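Local coordinates for AlyGC (Glaciecola chathamensis, PDB 5GKD), which cleaves alginate by beta-elimination as a polysaccharide lyase of family 6, probably with the help of a bound calcium ion, at residues A[201-209]-A[416-424]; A[150-161]-A[186-197]. All coordinates share one frame; numbering follows the deposited sequence.

Contact 1 (A[201-209]-A[416-424]); sequences VENNYFDRC and PIGKDEVGV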
loop_
_atom_site.group_PDB
_atom_site.type_symbol
_atom_site.label_atom_id
_atom_site.label_comp_id
_atom_site.label_asym_id
_atom_site.label_seq_id
_atom_site.Cartn_x
_atom_site.Cartn_y
_atom_site.Cartn_z
ATOM N N VAL A 201 19.350 -1.821 -35.289
ATOM C CA VAL A 201 18.017 -1.347 -34.947
ATOM C C VAL A 201 17.570 -0.410 -36.057
ATOM O O VAL A 201 17.988 0.750 -36.090
ATOM C CB VAL A 201 17.979 -0.626 -33.595
ATOM C CG1 VAL A 201 16.540 -0.185 -33.270
ATOM C CG2 VAL A 201 18.559 -1.493 -32.497
ATOM N N GLU A 202 16.686 -0.883 -36.930
ATOM C CA GLU A 202 16.374 -0.172 -38.163
ATOM C C GLU A 202 14.896 -0.241 -38.521
ATOM O O GLU A 202 14.230 -1.253 -38.317
ATOM C CB GLU A 202 17.197 -0.724 -39.325
ATOM C CG GLU A 202 16.983 -2.190 -39.564
ATOM C CD GLU A 202 17.592 -2.640 -40.848
ATOM O OE1 GLU A 202 17.236 -3.739 -41.319
ATOM O OE2 GLU A 202 18.429 -1.885 -41.386
ATOM N N ASN A 203 14.403 0.847 -39.100
ATOM C CA ASN A 203 13.061 0.895 -39.685
ATOM C C ASN A 203 11.964 0.546 -38.686
ATOM O O ASN A 203 10.937 -0.022 -39.055
ATOM C CB ASN A 203 12.968 -0.004 -40.919
ATOM C CG ASN A 203 13.670 0.605 -42.123
ATOM O OD1 ASN A 203 14.639 0.059 -42.637
ATOM N ND2 ASN A 203 13.203 1.768 -42.545
ATOM N N ASN A 204 12.148 0.902 -37.424
ATOM C CA ASN A 204 11.080 0.797 -36.445
ATOM C C ASN A 204 10.363 2.134 -36.310
ATOM O O ASN A 204 10.910 3.193 -36.610
ATOM C CB ASN A 204 11.618 0.359 -35.085
ATOM C CG ASN A 204 12.442 -0.882 -35.177
ATOM O OD1 ASN A 204 11.904 -1.992 -35.224
ATOM N ND2 ASN A 204 13.756 -0.715 -35.224
ATOM N N TYR A 205 9.129 2.063 -35.841
ATOM C CA TYR A 205 8.288 3.228 -35.622
ATOM C C TYR A 205 7.998 3.303 -34.132
ATOM O O TYR A 205 7.405 2.374 -33.563
ATOM C CB TYR A 205 7.003 3.116 -36.441
ATOM C CG TYR A 205 6.289 4.417 -36.637
ATOM C CD1 TYR A 205 5.440 4.901 -35.670
ATOM C CD2 TYR A 205 6.479 5.179 -37.792
ATOM C CE1 TYR A 205 4.785 6.077 -35.831
ATOM C CE2 TYR A 205 5.821 6.365 -37.969
ATOM C CZ TYR A 205 4.977 6.814 -36.977
ATOM O OH TYR A 205 4.311 8.006 -37.088
ATOM N N PHE A 206 8.452 4.376 -33.500
ATOM C CA PHE A 206 8.208 4.642 -32.091
ATOM C C PHE A 206 7.120 5.716 -31.989
ATOM O O PHE A 206 7.363 6.897 -32.271
ATOM C CB PHE A 206 9.483 5.094 -31.391
ATOM C CG PHE A 206 10.590 4.076 -31.395
ATOM C CD1 PHE A 206 11.389 3.910 -32.504
ATOM C CD2 PHE A 206 10.842 3.298 -30.272
ATOM C CE1 PHE A 206 12.433 2.976 -32.509
ATOM C CE2 PHE A 206 11.889 2.370 -30.277
ATOM C CZ PHE A 206 12.675 2.209 -31.394
ATOM N N ASP A 207 5.938 5.298 -31.592
ATOM C CA ASP A 207 4.718 6.110 -31.596
ATOM C C ASP A 207 4.368 6.430 -30.143
ATOM O O ASP A 207 3.886 5.559 -29.415
ATOM C CB ASP A 207 3.599 5.342 -32.297
ATOM C CG ASP A 207 2.280 6.119 -32.372
ATOM O OD1 ASP A 207 2.285 7.373 -32.368
ATOM O OD2 ASP A 207 1.235 5.458 -32.471
ATOM N N ARG A 208 4.624 7.676 -29.731
ATOM C CA ARG A 208 4.325 8.163 -28.388
ATOM C C ARG A 208 4.914 7.267 -27.300
ATOM O O ARG A 208 4.250 6.915 -26.322
ATOM C CB ARG A 208 2.829 8.323 -28.188
ATOM C CG ARG A 208 2.206 9.412 -29.028
ATOM C CD ARG A 208 1.376 8.777 -30.081
ATOM N NE ARG A 208 -0.026 8.969 -29.873
ATOM C CZ ARG A 208 -0.971 8.222 -30.427
ATOM N NH1 ARG A 208 -0.667 7.196 -31.216
ATOM N NH2 ARG A 208 -2.231 8.511 -30.171
ATOM N N CYS A 209 6.173 6.874 -27.485
ATOM C CA CYS A 209 6.874 6.127 -26.445
ATOM C C CYS A 209 7.304 7.137 -25.395
ATOM O O CYS A 209 8.279 7.866 -25.580
ATOM C CB CYS A 209 8.042 5.344 -27.039
ATOM S SG CYS A 209 7.464 4.069 -28.212
ATOM N N PRO A 416 11.354 8.062 -44.780
ATOM C CA PRO A 416 10.911 7.639 -43.446
ATOM C C PRO A 416 9.890 6.521 -43.539
ATOM O O PRO A 416 8.926 6.606 -44.298
ATOM C CB PRO A 416 10.274 8.909 -42.862
ATOM C CG PRO A 416 10.828 10.026 -43.666
ATOM C CD PRO A 416 11.098 9.489 -45.027
ATOM N N ILE A 417 10.089 5.480 -42.730
ATOM C CA ILE A 417 9.103 4.410 -42.672
ATOM C C ILE A 417 7.797 4.948 -42.099
ATOM O O ILE A 417 7.791 5.799 -41.198
ATOM C CB ILE A 417 9.640 3.217 -41.866
ATOM C CG1 ILE A 417 8.728 2.005 -42.059
ATOM C CG2 ILE A 417 9.821 3.551 -40.402
ATOM C CD1 ILE A 417 9.495 0.745 -42.341
ATOM N N GLY A 418 6.685 4.485 -42.656
ATOM C CA GLY A 418 5.382 4.937 -42.225
ATOM C C GLY A 418 4.784 4.085 -41.120
ATOM O O GLY A 418 5.185 2.955 -40.899
ATOM N N LYS A 419 3.812 4.661 -40.416
ATOM C CA LYS A 419 3.149 3.933 -39.343
ATOM C C LYS A 419 2.467 2.666 -39.857
ATOM O O LYS A 419 2.377 1.675 -39.126
ATOM C CB LYS A 419 2.135 4.840 -38.641
ATOM C CG LYS A 419 1.429 4.224 -37.428
ATOM C CD LYS A 419 0.578 5.269 -36.728
ATOM C CE LYS A 419 -0.083 4.729 -35.490
ATOM N NZ LYS A 419 -1.045 5.717 -34.906
ATOM N N ASP A 420 1.985 2.669 -41.102
ATOM C CA ASP A 420 1.303 1.497 -41.629
ATOM C C ASP A 420 2.224 0.575 -42.416
ATOM O O ASP A 420 1.750 -0.402 -42.992
ATOM C CB ASP A 420 0.090 1.908 -42.476
ATOM C CG ASP A 420 0.374 3.069 -43.399
ATOM O OD1 ASP A 420 1.393 3.048 -44.129
ATOM O OD2 ASP A 420 -0.445 4.015 -43.400
ATOM N N GLU A 421 3.524 0.829 -42.420
ATOM C CA GLU A 421 4.483 -0.096 -43.006
ATOM C C GLU A 421 5.201 -0.912 -41.956
ATOM O O GLU A 421 6.212 -1.541 -42.245
ATOM C CB GLU A 421 5.510 0.655 -43.832
ATOM C CG GLU A 421 4.906 1.554 -44.876
ATOM C CD GLU A 421 5.960 2.364 -45.561
ATOM O OE1 GLU A 421 6.475 1.922 -46.600
ATOM O OE2 GLU A 421 6.312 3.422 -45.028
ATOM N N VAL A 422 4.695 -0.908 -40.743
ATOM C CA VAL A 422 5.372 -1.474 -39.600
ATOM C C VAL A 422 4.332 -2.263 -38.810
ATOM O O VAL A 422 3.131 -2.037 -38.940
ATOM C CB VAL A 422 6.028 -0.311 -38.819
ATOM C CG1 VAL A 422 6.077 -0.574 -37.456
ATOM C CG2 VAL A 422 7.434 -0.010 -39.343
ATOM N N GLY A 423 4.784 -3.234 -38.025
ATOM C CA GLY A 423 3.837 -4.042 -37.271
ATOM C C GLY A 423 3.181 -5.120 -38.124
ATOM O O GLY A 423 3.795 -5.687 -39.016
ATOM N N VAL A 424 1.907 -5.400 -37.836
ATOM C CA VAL A 424 1.128 -6.395 -38.566
ATOM C C VAL A 424 -0.133 -5.757 -39.148
ATOM O O VAL A 424 -0.738 -4.858 -38.560
ATOM C CB VAL A 424 0.770 -7.604 -37.669
ATOM C CG1 VAL A 424 2.021 -8.227 -37.130
ATOM C CG2 VAL A 424 -0.095 -7.192 -36.520
HETATM O O HOH W 1 0.355 8.105 -34.178
#
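Asn203 meets Ile417 first: its CB lies 3.8 Å from the methyl CD1 of Ile417, while ND2 comes near Ile417 CB. The backbone O of Asn203 faces two methyls, Ile417 CD1 and Val422 CG2, the latter at 3.5 Å. Tyr205 then carries the largest share of the contact. With CG anti to the backbone N (chi1 -161°), its ring lies against the backbone of 417-419; Lys419 CB sits over one face, 4.0 Å from the ring centroid in a CH-pi contact, and Ile417 O approaches the ring edge near its plane. At the root of the side chain, Tyr205 CB packs on Val422 CG1. Two residues on, Asp207 receives the fully extended Lys419 chain, whose NZ makes a weak salt bridge of 3.3 Å to Asp207 OD2. A water joins Lys419 NZ to Asp207 OD1. Arg208 folds back through bends at chi2 and chi3, and its NH1 bonds both carboxylate oxygens of Asp207, the closer being Asp207 OD2 at 2.9 Å, while NH2 pairs with Glu431. Tyr170 also hydrogen-bonds Asp207 OD2. The linker 416-424 is thus held on the flank of a beta-helix strand by apolar contact at one end and charge at the other; with two cations around it, Asp207 would be expected to stay ionised.

Contact 2 (A[150-161]-A[186-197]); sequences MAVRLTTESSQQ and RIGTSHHSLTDS. With PO4 (phosphate ion), chain G.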
loop_
_atom_site.group_PDB
_atom_site.type_symbol
_atom_site.label_atom_id
_atom_site.label_comp_id
_atom_site.label_asym_id
_atom_site.label_seq_id
_atom_site.Cartn_x
_atom_site.Cartn_y
_atom_site.Cartn_z
ATOM N N MET A 150 11.774 -3.684 -24.253
ATOM C CA MET A 150 12.606 -4.638 -24.971
ATOM C C MET A 150 14.069 -4.348 -24.708
ATOM O O MET A 150 14.490 -3.193 -24.756
ATOM C CB MET A 150 12.360 -4.584 -26.468
ATOM C CG MET A 150 13.278 -5.500 -27.246
ATOM S SD MET A 150 12.817 -5.566 -28.969
ATOM C CE MET A 150 13.856 -6.914 -29.526
ATOM N N ALA A 151 14.841 -5.401 -24.453
ATOM C CA ALA A 151 16.262 -5.250 -24.209
ATOM C C ALA A 151 17.042 -6.361 -24.907
ATOM O O ALA A 151 16.520 -7.446 -25.165
ATOM C CB ALA A 151 16.560 -5.241 -22.704
ATOM N N VAL A 152 18.292 -6.062 -25.231
ATOM C CA VAL A 152 19.288 -7.039 -25.667
ATOM C C VAL A 152 20.240 -7.239 -24.500
ATOM O O VAL A 152 20.848 -6.272 -24.032
ATOM C CB VAL A 152 20.060 -6.544 -26.901
ATOM C CG1 VAL A 152 21.282 -7.405 -27.140
ATOM C CG2 VAL A 152 19.171 -6.506 -28.120
ATOM N N ARG A 153 20.353 -8.466 -24.013
ATOM C CA ARG A 153 21.239 -8.781 -22.902
ATOM C C ARG A 153 22.608 -9.191 -23.413
ATOM O O ARG A 153 22.734 -9.827 -24.454
ATOM C CB ARG A 153 20.701 -9.931 -22.045
ATOM C CG ARG A 153 19.539 -9.609 -21.175
ATOM C CD ARG A 153 19.930 -8.732 -20.005
ATOM N NE ARG A 153 20.120 -9.437 -18.740
ATOM C CZ ARG A 153 20.913 -8.970 -17.780
ATOM N NH1 ARG A 153 21.597 -7.850 -17.983
ATOM N NH2 ARG A 153 21.055 -9.613 -16.633
ATOM N N LEU A 154 23.629 -8.907 -22.612
ATOM C CA LEU A 154 25.010 -9.148 -23.007
ATOM C C LEU A 154 25.776 -9.874 -21.913
ATOM O O LEU A 154 26.990 -9.706 -21.777
ATOM C CB LEU A 154 25.693 -7.831 -23.341
ATOM C CG LEU A 154 25.008 -7.089 -24.481
ATOM C CD1 LEU A 154 25.604 -5.703 -24.576
ATOM C CD2 LEU A 154 25.181 -7.862 -25.766
ATOM N N THR A 155 25.080 -10.674 -21.117
ATOM C CA THR A 155 25.651 -11.067 -19.841
ATOM C C THR A 155 26.780 -12.071 -19.993
ATOM O O THR A 155 27.629 -12.150 -19.108
ATOM C CB THR A 155 24.547 -11.572 -18.913
ATOM O OG1 THR A 155 23.724 -12.503 -19.597
ATOM C CG2 THR A 155 23.684 -10.417 -18.508
ATOM N N THR A 156 26.839 -12.804 -21.099
ATOM C CA THR A 156 27.996 -13.628 -21.406
ATOM C C THR A 156 28.438 -13.351 -22.832
ATOM O O THR A 156 27.697 -12.797 -23.649
ATOM C CB THR A 156 27.733 -15.154 -21.231
ATOM O OG1 THR A 156 26.959 -15.653 -22.325
ATOM C CG2 THR A 156 26.965 -15.426 -19.949
ATOM N N GLU A 157 29.673 -13.759 -23.107
ATOM C CA GLU A 157 30.232 -13.664 -24.446
ATOM C C GLU A 157 29.353 -14.352 -25.485
ATOM O O GLU A 157 29.360 -13.956 -26.653
ATOM C CB GLU A 157 31.635 -14.274 -24.448
ATOM C CG GLU A 157 32.396 -14.028 -25.721
ATOM C CD GLU A 157 33.813 -14.561 -25.660
ATOM O OE1 GLU A 157 34.392 -14.807 -26.739
ATOM O OE2 GLU A 157 34.343 -14.744 -24.541
ATOM N N SER A 158 28.593 -15.380 -25.087
ATOM C CA SER A 158 27.686 -16.053 -26.016
ATOM C C SER A 158 26.556 -15.151 -26.494
ATOM O O SER A 158 25.941 -15.446 -27.517
ATOM C CB SER A 158 27.082 -17.301 -25.370
ATOM O OG SER A 158 28.094 -18.177 -24.936
ATOM N N SER A 159 26.257 -14.083 -25.759
ATOM C CA SER A 159 25.237 -13.115 -26.139
ATOM C C SER A 159 25.827 -11.803 -26.657
ATOM O O SER A 159 25.079 -10.950 -27.140
ATOM C CB SER A 159 24.318 -12.837 -24.941
ATOM O OG SER A 159 23.505 -13.961 -24.652
ATOM N N GLN A 160 27.141 -11.626 -26.566
ATOM C CA GLN A 160 27.813 -10.470 -27.129
ATOM C C GLN A 160 28.099 -10.720 -28.606
ATOM O O GLN A 160 27.898 -11.818 -29.116
ATOM C CB GLN A 160 29.090 -10.181 -26.340
ATOM C CG GLN A 160 28.805 -9.837 -24.886
ATOM C CD GLN A 160 30.018 -10.054 -24.000
ATOM O OE1 GLN A 160 31.117 -10.264 -24.494
ATOM N NE2 GLN A 160 29.816 -10.027 -22.700
ATOM N N GLN A 161 28.542 -9.678 -29.302
ATOM C CA GLN A 161 28.823 -9.746 -30.742
ATOM C C GLN A 161 27.701 -10.473 -31.482
ATOM O O GLN A 161 27.921 -11.432 -32.226
ATOM C CB GLN A 161 30.174 -10.413 -31.000
ATOM C CG GLN A 161 31.304 -9.777 -30.233
ATOM C CD GLN A 161 32.637 -10.402 -30.528
ATOM O OE1 GLN A 161 33.084 -10.410 -31.671
ATOM N NE2 GLN A 161 33.287 -10.941 -29.495
ATOM N N ARG A 186 16.467 -1.013 -24.776
ATOM C CA ARG A 186 17.772 -0.889 -24.138
ATOM C C ARG A 186 18.725 -1.908 -24.758
ATOM O O ARG A 186 18.404 -3.095 -24.823
ATOM C CB ARG A 186 17.667 -1.126 -22.634
ATOM C CG ARG A 186 18.998 -1.057 -21.898
ATOM C CD ARG A 186 18.837 -1.503 -20.453
ATOM N NE ARG A 186 18.870 -2.958 -20.366
ATOM C CZ ARG A 186 18.230 -3.677 -19.447
ATOM N NH1 ARG A 186 17.500 -3.075 -18.516
ATOM N NH2 ARG A 186 18.318 -4.996 -19.462
ATOM N N ILE A 187 19.893 -1.466 -25.205
ATOM C CA ILE A 187 20.847 -2.386 -25.818
ATOM C C ILE A 187 22.025 -2.536 -24.865
ATOM O O ILE A 187 22.966 -1.733 -24.865
ATOM C CB ILE A 187 21.287 -1.924 -27.206
ATOM C CG1 ILE A 187 20.058 -1.598 -28.047
ATOM C CG2 ILE A 187 22.082 -3.026 -27.900
ATOM C CD1 ILE A 187 20.406 -0.931 -29.361
ATOM N N GLY A 188 21.993 -3.587 -24.073
ATOM C CA GLY A 188 23.033 -3.809 -23.108
ATOM C C GLY A 188 22.686 -3.211 -21.766
ATOM O O GLY A 188 21.558 -2.796 -21.480
ATOM N N THR A 189 23.719 -3.135 -20.943
ATOM C CA THR A 189 23.606 -2.779 -19.544
ATOM C C THR A 189 24.953 -2.190 -19.154
ATOM O O THR A 189 25.956 -2.419 -19.833
ATOM C CB THR A 189 23.219 -4.032 -18.738
ATOM O OG1 THR A 189 22.006 -3.796 -18.007
ATOM C CG2 THR A 189 24.315 -4.473 -17.838
ATOM N N SER A 190 24.977 -1.381 -18.097
ATOM C CA SER A 190 26.224 -0.694 -17.769
ATOM C C SER A 190 27.365 -1.686 -17.524
ATOM O O SER A 190 28.499 -1.457 -17.959
ATOM C CB SER A 190 26.018 0.218 -16.561
ATOM O OG SER A 190 25.819 -0.551 -15.396
ATOM N N HIS A 191 27.078 -2.803 -16.851
ATOM C CA HIS A 191 28.085 -3.828 -16.558
ATOM C C HIS A 191 28.812 -4.296 -17.817
ATOM O O HIS A 191 30.024 -4.529 -17.796
ATOM C CB HIS A 191 27.393 -5.011 -15.878
ATOM C CG HIS A 191 28.280 -5.853 -15.017
ATOM N ND1 HIS A 191 29.235 -6.702 -15.536
ATOM C CD2 HIS A 191 28.305 -6.030 -13.675
ATOM C CE1 HIS A 191 29.836 -7.340 -14.547
ATOM N NE2 HIS A 191 29.290 -6.951 -13.407
ATOM N N HIS A 192 28.089 -4.412 -18.929
ATOM C CA HIS A 192 28.586 -4.985 -20.170
ATOM C C HIS A 192 28.715 -3.959 -21.293
ATOM O O HIS A 192 28.804 -4.338 -22.465
ATOM C CB HIS A 192 27.666 -6.130 -20.586
ATOM C CG HIS A 192 27.515 -7.159 -19.527
ATOM N ND1 HIS A 192 28.583 -7.905 -19.070
ATOM C CD2 HIS A 192 26.446 -7.542 -18.796
ATOM C CE1 HIS A 192 28.172 -8.718 -18.117
ATOM N NE2 HIS A 192 26.880 -8.518 -17.932
ATOM N N SER A 193 28.747 -2.672 -20.952
ATOM C CA SER A 193 28.710 -1.618 -21.955
ATOM C C SER A 193 30.020 -1.467 -22.709
ATOM O O SER A 193 30.019 -0.889 -23.795
ATOM C CB SER A 193 28.318 -0.291 -21.310
ATOM O OG SER A 193 29.165 0.013 -20.219
ATOM N N LEU A 194 31.124 -1.992 -22.190
ATOM C CA LEU A 194 32.383 -1.960 -22.926
ATOM C C LEU A 194 32.539 -3.141 -23.875
ATOM O O LEU A 194 33.538 -3.211 -24.588
ATOM C CB LEU A 194 33.564 -1.896 -21.952
ATOM C CG LEU A 194 33.448 -0.696 -21.012
ATOM C CD1 LEU A 194 34.634 -0.584 -20.077
ATOM C CD2 LEU A 194 33.305 0.575 -21.842
ATOM N N THR A 195 31.578 -4.053 -23.919
ATOM C CA THR A 195 31.622 -5.117 -24.909
ATOM C C THR A 195 30.917 -4.642 -26.171
ATOM O O THR A 195 30.110 -3.716 -26.137
ATOM C CB THR A 195 30.967 -6.400 -24.384
ATOM O OG1 THR A 195 29.550 -6.225 -24.311
ATOM C CG2 THR A 195 31.490 -6.738 -22.994
ATOM N N ASP A 196 31.259 -5.274 -27.289
ATOM C CA ASP A 196 30.701 -4.942 -28.592
ATOM C C ASP A 196 29.473 -5.807 -28.844
ATOM O O ASP A 196 29.569 -7.037 -28.860
ATOM C CB ASP A 196 31.721 -5.171 -29.706
ATOM C CG ASP A 196 32.869 -4.185 -29.676
ATOM O OD1 ASP A 196 32.691 -3.056 -29.180
ATOM O OD2 ASP A 196 33.945 -4.540 -30.177
ATOM N N SER A 197 28.334 -5.164 -29.083
ATOM C CA SER A 197 27.091 -5.871 -29.338
ATOM C C SER A 197 26.791 -6.049 -30.823
ATOM O O SER A 197 26.283 -7.100 -31.211
ATOM C CB SER A 197 25.937 -5.142 -28.642
ATOM O OG SER A 197 24.703 -5.783 -28.885
HETATM P P PO4 G . 18.808 -12.167 -16.317
HETATM O O1 PO4 G . 19.359 -12.140 -17.724
HETATM O O2 PO4 G . 18.637 -13.583 -15.803
HETATM O O3 PO4 G . 17.480 -11.449 -16.329
HETATM O O4 PO4 G . 19.760 -11.460 -15.381
HETATM O O HOH W 2 20.397 -5.493 -21.484
#
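His192 lays its ring against the backbone of 154-155: Leu154 O and Thr155 CA lie over one face, the latter a CH-pi contact 3.8 Å from the ring centroid. This overlap joins the loops that follow two neighbouring parallel strands, 150-152 and 185-188, in successive turns of the right-handed beta-helix of the pectate lyase-like clan. The strands pair through Arg186 N to Met150 O, Val152 N to Arg186 O and Gly188 N to Val152 O, the last at 2.9 Å. On one side of the sheet, Ala151 CB rests over a face of the Arg186 guanidinium, 3.7 Å from Arg186 NH2; on the other, Val152 meets Ile187 CG2. Gly188 leaves room for Leu154, whose CD1 comes within 3.5 Å of Gly188 CA while CD2 packs on Ser197 CB and OG, the hydroxyl being bonded to Thr199. The backbone angles of Gly188 by themselves call for glycine. Farther along, the Gln160 side chain crosses Thr195 at about a right angle, and its NE2 donates an almost straight bond to Leu154 O (172°), which fixes the amide and closes the 154-160 loop. Gln161 N to Asp196 O ties the loops together again at their far ends. Bends at chi2 and chi3 bring the guanidinium edge of Arg153 to a phosphate, probably from the crystallisation liquor, that Tyr129 and Arg94 also bind: NE bonds O1, and Arg153 NH2 bonds phosphate O4 at 2.6 Å. Thr155 CG2 covers the guanidinium. A water donates to Val152 O at 2.7 Å and accepts from Arg186 NH2.

Overall arrangement
Both contacts involve the N-terminal parallel beta-helix, their centres about 24 Å apart. Contact 2 comes first along the chain and is closed before contact 1 opens; strand 200-207 is the next strand after 185-188, across the loop 189-199, and the two contacts touch where Val201 CG2 packs on Ile187 CD1 at 3.7 Å. Contact 2 stacks successive turns within one face of the helix. Contact 1 instead brings residues 416-424, from the long connection before strand 441-444 and the second beta-helix, back onto strand 200-207. The calcium ligands Asn180 and Glu183 precede strand 185-188, and Glu212 and Glu214 follow strand 200-207, so the contacts involve the same turns that carry the metal site.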